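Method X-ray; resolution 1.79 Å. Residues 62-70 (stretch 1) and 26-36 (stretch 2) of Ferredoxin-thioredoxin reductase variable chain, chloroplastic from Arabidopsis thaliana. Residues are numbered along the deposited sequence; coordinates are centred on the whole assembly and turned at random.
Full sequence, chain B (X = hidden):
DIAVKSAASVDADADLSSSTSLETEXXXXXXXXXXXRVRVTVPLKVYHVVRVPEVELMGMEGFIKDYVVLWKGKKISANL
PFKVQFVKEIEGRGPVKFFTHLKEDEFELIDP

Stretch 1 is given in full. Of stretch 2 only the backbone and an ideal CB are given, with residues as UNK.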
ATOM      1  N   GLY B  62     -13.383  18.259  15.138  1.00 27.86           N
ATOM      2  CA  GLY B  62     -14.272  17.144  15.386  1.00 27.30           C
ATOM      3  C   GLY B  62     -13.850  16.411  16.639  1.00 25.91           C
ATOM      4  O   GLY B  62     -13.146  16.982  17.474  1.00 30.98           O
ATOM      5  N   PHE B  63     -14.248  15.156  16.799  1.00 25.73           N
ATOM      6  CA  PHE B  63     -13.791  14.413  17.959  1.00 28.60           C
ATOM      7  C   PHE B  63     -13.458  12.991  17.556  1.00 24.47           C
ATOM      8  O   PHE B  63     -14.013  12.450  16.597  1.00 24.08           O
ATOM      9  CB  PHE B  63     -14.822  14.435  19.114  1.00 28.48           C
ATOM     10  CG  PHE B  63     -16.058  13.611  18.878  1.00 27.42           C
ATOM     11  CD1 PHE B  63     -17.190  14.184  18.307  1.00 30.98           C
ATOM     12  CD2 PHE B  63     -16.116  12.283  19.280  1.00 26.50           C
ATOM     13  CE1 PHE B  63     -18.340  13.447  18.112  1.00 30.04           C
ATOM     14  CE2 PHE B  63     -17.259  11.531  19.089  1.00 30.89           C
ATOM     15  CZ  PHE B  63     -18.381  12.114  18.495  1.00 30.84           C
ATOM     16  N   ILE B  64     -12.530  12.394  18.298  1.00 23.38           N
ATOM     17  CA  ILE B  64     -12.083  11.045  17.979  1.00 24.69           C
ATOM     18  C   ILE B  64     -13.196  10.073  18.351  1.00 25.23           C
ATOM     19  O   ILE B  64     -13.546   9.921  19.524  1.00 28.14           O
ATOM     20  CB  ILE B  64     -10.772  10.704  18.688  1.00 24.43           C
ATOM     21  CG1 ILE B  64      -9.646  11.565  18.113  1.00 25.26           C
ATOM     22  CG2 ILE B  64     -10.471   9.214  18.562  1.00 22.49           C
ATOM     23  CD1 ILE B  64      -8.393  11.577  18.970  1.00 25.13           C
ATOM     24  N   LYS B  65     -13.756   9.420  17.338  1.00 21.69           N
ATOM     25  CA  LYS B  65     -14.815   8.440  17.533  1.00 27.22           C
ATOM     26  C   LYS B  65     -14.250   7.094  17.951  1.00 28.44           C
ATOM     27  O   LYS B  65     -14.820   6.412  18.808  1.00 29.33           O
ATOM     28  CB  LYS B  65     -15.617   8.297  16.237  1.00 25.97           C
ATOM     29  CG  LYS B  65     -16.881   7.445  16.349  1.00 27.97           C
ATOM     30  CD  LYS B  65     -18.014   8.255  16.978  1.00 29.50           C
ATOM     31  CE  LYS B  65     -19.306   7.442  17.037  1.00 30.33           C
ATOM     32  NZ  LYS B  65     -20.424   8.224  17.627  1.00 31.08           N
ATOM     33  N   ASP B  66     -13.138   6.692  17.345  1.00 23.66           N
ATOM     34  CA  ASP B  66     -12.553   5.399  17.644  1.00 26.50           C
ATOM     35  C   ASP B  66     -11.077   5.444  17.308  1.00 28.49           C
ATOM     36  O   ASP B  66     -10.617   6.279  16.522  1.00 24.76           O
ATOM     37  CB  ASP B  66     -13.235   4.263  16.870  1.00 25.96           C
ATOM     38  CG  ASP B  66     -13.256   2.955  17.653  1.00 36.46           C
ATOM     39  OD1 ASP B  66     -12.534   2.854  18.670  1.00 32.39           O
ATOM     40  OD2 ASP B  66     -14.005   2.031  17.260  1.00 40.44           O
ATOM     41  N   TYR B  67     -10.343   4.539  17.940  1.00 25.25           N
ATOM     42  CA  TYR B  67      -8.976   4.214  17.567  1.00 26.24           C
ATOM     43  C   TYR B  67      -8.929   2.708  17.416  1.00 29.52           C
ATOM     44  O   TYR B  67      -9.138   1.981  18.389  1.00 34.36           O
ATOM     45  CB  TYR B  67      -7.989   4.679  18.632  1.00 28.33           C
ATOM     46  CG  TYR B  67      -6.555   4.332  18.338  1.00 28.77           C
ATOM     47  CD1 TYR B  67      -5.801   5.116  17.470  1.00 24.99           C
ATOM     48  CD2 TYR B  67      -5.943   3.246  18.949  1.00 28.16           C
ATOM     49  CE1 TYR B  67      -4.467   4.819  17.209  1.00 28.16           C
ATOM     50  CE2 TYR B  67      -4.614   2.937  18.700  1.00 31.89           C
ATOM     51  CZ  TYR B  67      -3.878   3.727  17.831  1.00 31.76           C
ATOM     52  OH  TYR B  67      -2.555   3.422  17.588  1.00 30.91           O
ATOM     53  N   VAL B  68      -8.695   2.226  16.209  1.00 28.52           N
ATOM     54  CA  VAL B  68      -8.791   0.796  15.970  1.00 32.70           C
ATOM     55  C   VAL B  68      -7.469   0.318  15.394  1.00 34.24           C
ATOM     56  O   VAL B  68      -7.131   0.625  14.245  1.00 31.91           O
ATOM     57  CB  VAL B  68      -9.971   0.438  15.059  1.00 37.20           C
ATOM     58  CG1 VAL B  68     -10.040  -1.067  14.869  1.00 36.17           C
ATOM     59  CG2 VAL B  68     -11.276   0.937  15.676  1.00 36.06           C
ATOM     60  N   VAL B  69      -6.705  -0.409  16.205  1.00 28.70           N
ATOM     61  CA  VAL B  69      -5.548  -1.150  15.732  1.00 31.05           C
ATOM     62  C   VAL B  69      -5.633  -2.615  16.104  1.00 30.69           C
ATOM     63  O   VAL B  69      -4.712  -3.374  15.801  1.00 31.65           O
ATOM     64  CB  VAL B  69      -4.226  -0.539  16.248  1.00 32.60           C
ATOM     65  CG1 VAL B  69      -4.076   0.890  15.753  1.00 32.01           C
ATOM     66  CG2 VAL B  69      -4.177  -0.585  17.777  1.00 33.41           C
ATOM     67  N   LEU B  70      -6.696  -3.024  16.786  1.00 33.93           N
ATOM     68  CA  LEU B  70      -6.951  -4.417  17.116  1.00 33.53           C
ATOM     69  C   LEU B  70      -8.279  -4.839  16.511  1.00 35.23           C
ATOM     70  O   LEU B  70      -9.197  -4.029  16.366  1.00 33.34           O
ATOM     71  CB  LEU B  70      -7.026  -4.650  18.624  1.00 36.77           C
ATOM     72  CG  LEU B  70      -5.850  -4.337  19.537  1.00 38.13           C
ATOM     73  CD1 LEU B  70      -6.216  -4.788  20.943  1.00 42.73           C
ATOM     74  CD2 LEU B  70      -4.582  -5.031  19.059  1.00 37.35           C
ATOM     75  N   UNK B  26       2.085   3.619  22.965  1.00 36.09           N
ATOM     76  CA  UNK B  26       1.474   4.467  21.948  1.00 37.49           C
ATOM     77  C   UNK B  26       0.011   4.096  21.751  1.00 31.22           C
ATOM     78  O   UNK B  26      -0.862   4.967  21.740  1.00 34.25           O
ATOM     79  CB  UNK B  26       2.233   4.353  20.625  1.00 37.49           C
ATOM     80  N   UNK B  27      -0.272   2.798  21.620  1.00 32.52           N
ATOM     81  CA  UNK B  27      -1.648   2.337  21.470  1.00 33.63           C
ATOM     82  C   UNK B  27      -2.486   2.690  22.693  1.00 36.25           C
ATOM     83  O   UNK B  27      -3.646   3.102  22.569  1.00 32.25           O
ATOM     84  CB  UNK B  27      -1.679   0.826  21.231  1.00 33.63           C
ATOM     85  N   UNK B  28      -1.918   2.520  23.886  1.00 32.32           N
ATOM     86  CA  UNK B  28      -2.649   2.840  25.107  1.00 35.84           C
ATOM     87  C   UNK B  28      -2.967   4.331  25.178  1.00 34.77           C
ATOM     88  O   UNK B  28      -4.108   4.721  25.444  1.00 37.08           O
ATOM     89  CB  UNK B  28      -1.846   2.412  26.337  1.00 35.84           C
ATOM     90  N   UNK B  29      -1.975   5.181  24.914  1.00 31.59           N
ATOM     91  CA  UNK B  29      -2.215   6.619  24.978  1.00 33.47           C
ATOM     92  C   UNK B  29      -3.115   7.096  23.842  1.00 33.85           C
ATOM     93  O   UNK B  29      -3.796   8.116  23.984  1.00 31.73           O
ATOM     94  CB  UNK B  29      -0.886   7.376  24.941  1.00 33.47           C
ATOM     95  N   UNK B  30      -3.130   6.380  22.714  1.00 30.53           N
ATOM     96  CA  UNK B  30      -4.057   6.731  21.641  1.00 29.77           C
ATOM     97  C   UNK B  30      -5.492   6.397  22.026  1.00 30.27           C
ATOM     98  O   UNK B  30      -6.409   7.199  21.799  1.00 28.40           O
ATOM     99  CB  UNK B  30      -3.677   6.005  20.349  1.00 29.77           C
ATOM    100  N   UNK B  31      -5.705   5.209  22.605  1.00 31.26           N
ATOM    101  CA  UNK B  31      -7.038   4.816  23.048  1.00 32.31           C
ATOM    102  C   UNK B  31      -7.585   5.780  24.094  1.00 34.81           C
ATOM    103  O   UNK B  31      -8.800   6.006  24.154  1.00 34.23           O
ATOM    104  CB  UNK B  31      -7.011   3.394  23.611  1.00 32.31           C
ATOM    105  N   UNK B  32      -6.708   6.366  24.912  1.00 34.42           N
ATOM    106  CA  UNK B  32      -7.133   7.353  25.897  1.00 36.49           C
ATOM    107  C   UNK B  32      -7.631   8.645  25.261  1.00 34.85           C
ATOM    108  O   UNK B  32      -8.295   9.439  25.938  1.00 35.91           O
ATOM    109  CB  UNK B  32      -5.978   7.664  26.851  1.00 36.49           C
ATOM    110  N   UNK B  33      -7.333   8.876  23.985  1.00 33.05           N
ATOM    111  CA  UNK B  33      -7.808  10.061  23.284  1.00 33.50           C
ATOM    112  C   UNK B  33      -9.181   9.863  22.641  1.00 30.30           C
ATOM    113  O   UNK B  33      -9.683  10.784  21.995  1.00 31.18           O
ATOM    114  CB  UNK B  33      -6.793  10.465  22.212  1.00 33.50           C
ATOM    115  N   UNK B  34      -9.794   8.693  22.786  1.00 28.20           N
ATOM    116  CA  UNK B  34     -11.136   8.499  22.252  1.00 28.93           C
ATOM    117  C   UNK B  34     -12.091   9.437  22.975  1.00 33.57           C
ATOM    118  O   UNK B  34     -12.076   9.536  24.209  1.00 31.54           O
ATOM    119  CB  UNK B  34     -11.585   7.043  22.397  1.00 28.93           C
ATOM    120  N   UNK B  35     -12.901  10.164  22.206  1.00 29.95           N
ATOM    121  CA  UNK B  35     -13.739  11.207  22.739  1.00 28.14           C
ATOM    122  C   UNK B  35     -13.131  12.593  22.722  1.00 30.59           C
ATOM    123  O   UNK B  35     -13.865  13.572  22.882  1.00 31.59           O
ATOM    124  CB  UNK B  35     -14.124  10.850  24.176  1.00 28.14           C
ATOM    125  N   UNK B  36     -11.822  12.716  22.512  1.00 28.06           N
ATOM    126  CA  UNK B  36     -11.180  14.021  22.592  1.00 31.73           C
ATOM    127  C   UNK B  36     -11.484  14.856  21.357  1.00 30.93           C
ATOM    128  O   UNK B  36     -11.583  14.334  20.244  1.00 28.08           O
ATOM    129  CB  UNK B  36      -9.668  13.862  22.762  1.00 31.73           C
TER

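Strand 62-67 and helix 26-31 run nearly antiparallel, their axes inclined at 153° and 9.2 Å apart at closest approach, so positions along the helix meet successively earlier residues of stretch 1.

At position 26 the ideal CB points sideways and has nothing of stretch 1 within 5.5 Å. Many polar side chains would suit it. It is Glu-26, whose OE2 accepts a weak hydrogen bond of 3.5 Å from the O of water 1; the same water O donates to Tyr-67 OH at 3.2 Å.

Position 27 also points sideways, but its CB lies 4.4 Å from Tyr-67 CE2 and 4.5 Å from Val-69 CG2. A short side chain with an acceptor two bonds beyond CB could reach the phenol; Asp or Asn would suit. The residue is Asp-27, with chi1 of -71° (m). Tyr-67 OH donates to Asp-27 OD1 at 2.9 Å, near the plane of the ring.

Position 28 points away and position 29 is out of reach of stretch 1; both favour soluble side chains. They are Glu-28 and Lys-29.

Position 30 is the most restrictive on the helix. Its CB points toward stretch 1 and already sits 3.4 Å from Tyr-67 CZ, leaving little room over the ring; Ala or Gly fits best. Ala-30 places its CB 3.4 Å from the centroid of the Tyr-67 ring, 12° off the normal, a CH-pi contact over one face.

Position 31 points sideways, with its CB 4.8 Å from Tyr-67 CD2. The carboxylate of Asp-66 and the carbonyl of Tyr-67 lie beyond, so a long donor, Lys or Arg, is indicated. Lys-31 runs past the ring edge, its CD 3.9 Å from Tyr-67 CD2. Its NZ donates to Tyr-67 O at a short 2.5 Å and forms a salt bridge with Asp-66 OD1 at 3.3 Å.

Position 32 is out of reach and suits any polar residue; it is Glu-32. Position 33 points sideways, its CB 3.8 Å from Ile-64 CD1. An aliphatic stem would pack there with its end free, and Lys-33 does this, the end leading away.

Position 34 closes a type I turn begun at 31. Its sideways CB is 4.5 Å from Ile-64 O and 5.1 Å from Asp-66 CA, which suits a branched or medium apolar side chain. Ile-34 sets CG1 4.3 Å from Ile-64 CG2 and CD1 4.2 Å from Tyr-67 CB.

At position 35, phi/psi of 93/-14 would jam a CB against the preceding carbonyl O, which by itself calls for glycine. Gly-35 N donates to Ile-64 O at 2.8 Å, with an angle of 160°.

Position 36 ends a type II turn begun at 33. Its backbone does the pairing: O accepts from Ile-64 N at 2.9 Å and meets Phe-63 CA at 3.2 Å. The sideways CB is 4.6 Å from Ile-64 CD1, so small or apolar residues would suit. It is Ala-36.

Stretch 2 26-36: EDEKAKEKIGA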
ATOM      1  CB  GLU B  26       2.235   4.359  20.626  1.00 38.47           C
ATOM      2  CG  GLU B  26       1.554   5.096  19.478  1.00 42.24           C
ATOM      3  CD  GLU B  26       2.226   4.859  18.134  1.00 54.15           C
ATOM      4  OE1 GLU B  26       2.719   3.732  17.901  1.00 50.40           O
ATOM      5  OE2 GLU B  26       2.256   5.803  17.310  1.00 57.87           O
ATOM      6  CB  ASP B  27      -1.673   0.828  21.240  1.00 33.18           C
ATOM      7  CG  ASP B  27      -1.144   0.434  19.879  1.00 35.97           C
ATOM      8  OD1 ASP B  27      -1.208   1.261  18.939  1.00 33.77           O
ATOM      9  OD2 ASP B  27      -0.666  -0.711  19.754  1.00 40.66           O
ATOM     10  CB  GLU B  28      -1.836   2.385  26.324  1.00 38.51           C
ATOM     11  CG  GLU B  28      -2.585   2.439  27.642  1.00 46.27           C
ATOM     12  CD  GLU B  28      -1.721   2.975  28.779  1.00 57.75           C
ATOM     13  OE1 GLU B  28      -0.944   2.186  29.369  1.00 60.25           O
ATOM     14  OE2 GLU B  28      -1.814   4.192  29.074  1.00 58.22           O
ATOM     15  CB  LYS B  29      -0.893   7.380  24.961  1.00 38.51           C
ATOM     16  CG  LYS B  29      -0.164   7.325  26.302  1.00 41.25           C
ATOM     17  CD  LYS B  29       1.341   7.464  26.145  1.00 47.87           C
ATOM     18  CE  LYS B  29       1.709   8.698  25.331  1.00 49.16           C
ATOM     19  NZ  LYS B  29       2.398   9.726  26.176  1.00 52.03           N
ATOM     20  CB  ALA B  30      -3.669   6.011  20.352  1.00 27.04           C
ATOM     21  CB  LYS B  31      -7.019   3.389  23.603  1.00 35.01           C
ATOM     22  CG  LYS B  31      -7.182   2.281  22.564  1.00 39.16           C
ATOM     23  CD  LYS B  31      -8.472   2.435  21.759  1.00 41.88           C
ATOM     24  CE  LYS B  31      -9.197   1.103  21.537  1.00 42.98           C
ATOM     25  NZ  LYS B  31     -10.279   1.205  20.508  1.00 45.47           N
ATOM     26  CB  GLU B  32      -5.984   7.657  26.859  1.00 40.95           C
ATOM     27  CG  GLU B  32      -5.648   6.487  27.772  1.00 43.23           C
ATOM     28  CD  GLU B  32      -4.476   6.768  28.696  1.00 48.35           C
ATOM     29  OE1 GLU B  32      -4.194   5.911  29.558  1.00 53.55           O
ATOM     30  OE2 GLU B  32      -3.838   7.836  28.561  1.00 53.70           O
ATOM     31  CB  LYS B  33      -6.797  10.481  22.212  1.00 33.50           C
ATOM     32  CG  LYS B  33      -5.425  10.888  22.758  1.00 35.74           C
ATOM     33  CD  LYS B  33      -4.524  11.406  21.640  1.00 34.65           C
ATOM     34  CE  LYS B  33      -3.112  11.738  22.148  1.00 34.83           C
ATOM     35  NZ  LYS B  33      -2.146  10.633  21.875  1.00 43.30           N
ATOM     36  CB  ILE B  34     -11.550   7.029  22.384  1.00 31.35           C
ATOM     37  CG1 ILE B  34     -10.583   6.141  21.598  1.00 33.25           C
ATOM     38  CG2 ILE B  34     -12.974   6.821  21.907  1.00 28.99           C
ATOM     39  CD1 ILE B  34     -11.043   4.720  21.467  1.00 31.92           C
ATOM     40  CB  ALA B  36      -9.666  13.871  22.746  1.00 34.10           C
TER
HETATM   41  O   HOH W   1      -1.151   6.144  16.621  1.00 37.29           O
HETATM   42  O   HOH W   2     -13.622   1.867  20.844  1.00 45.40           O
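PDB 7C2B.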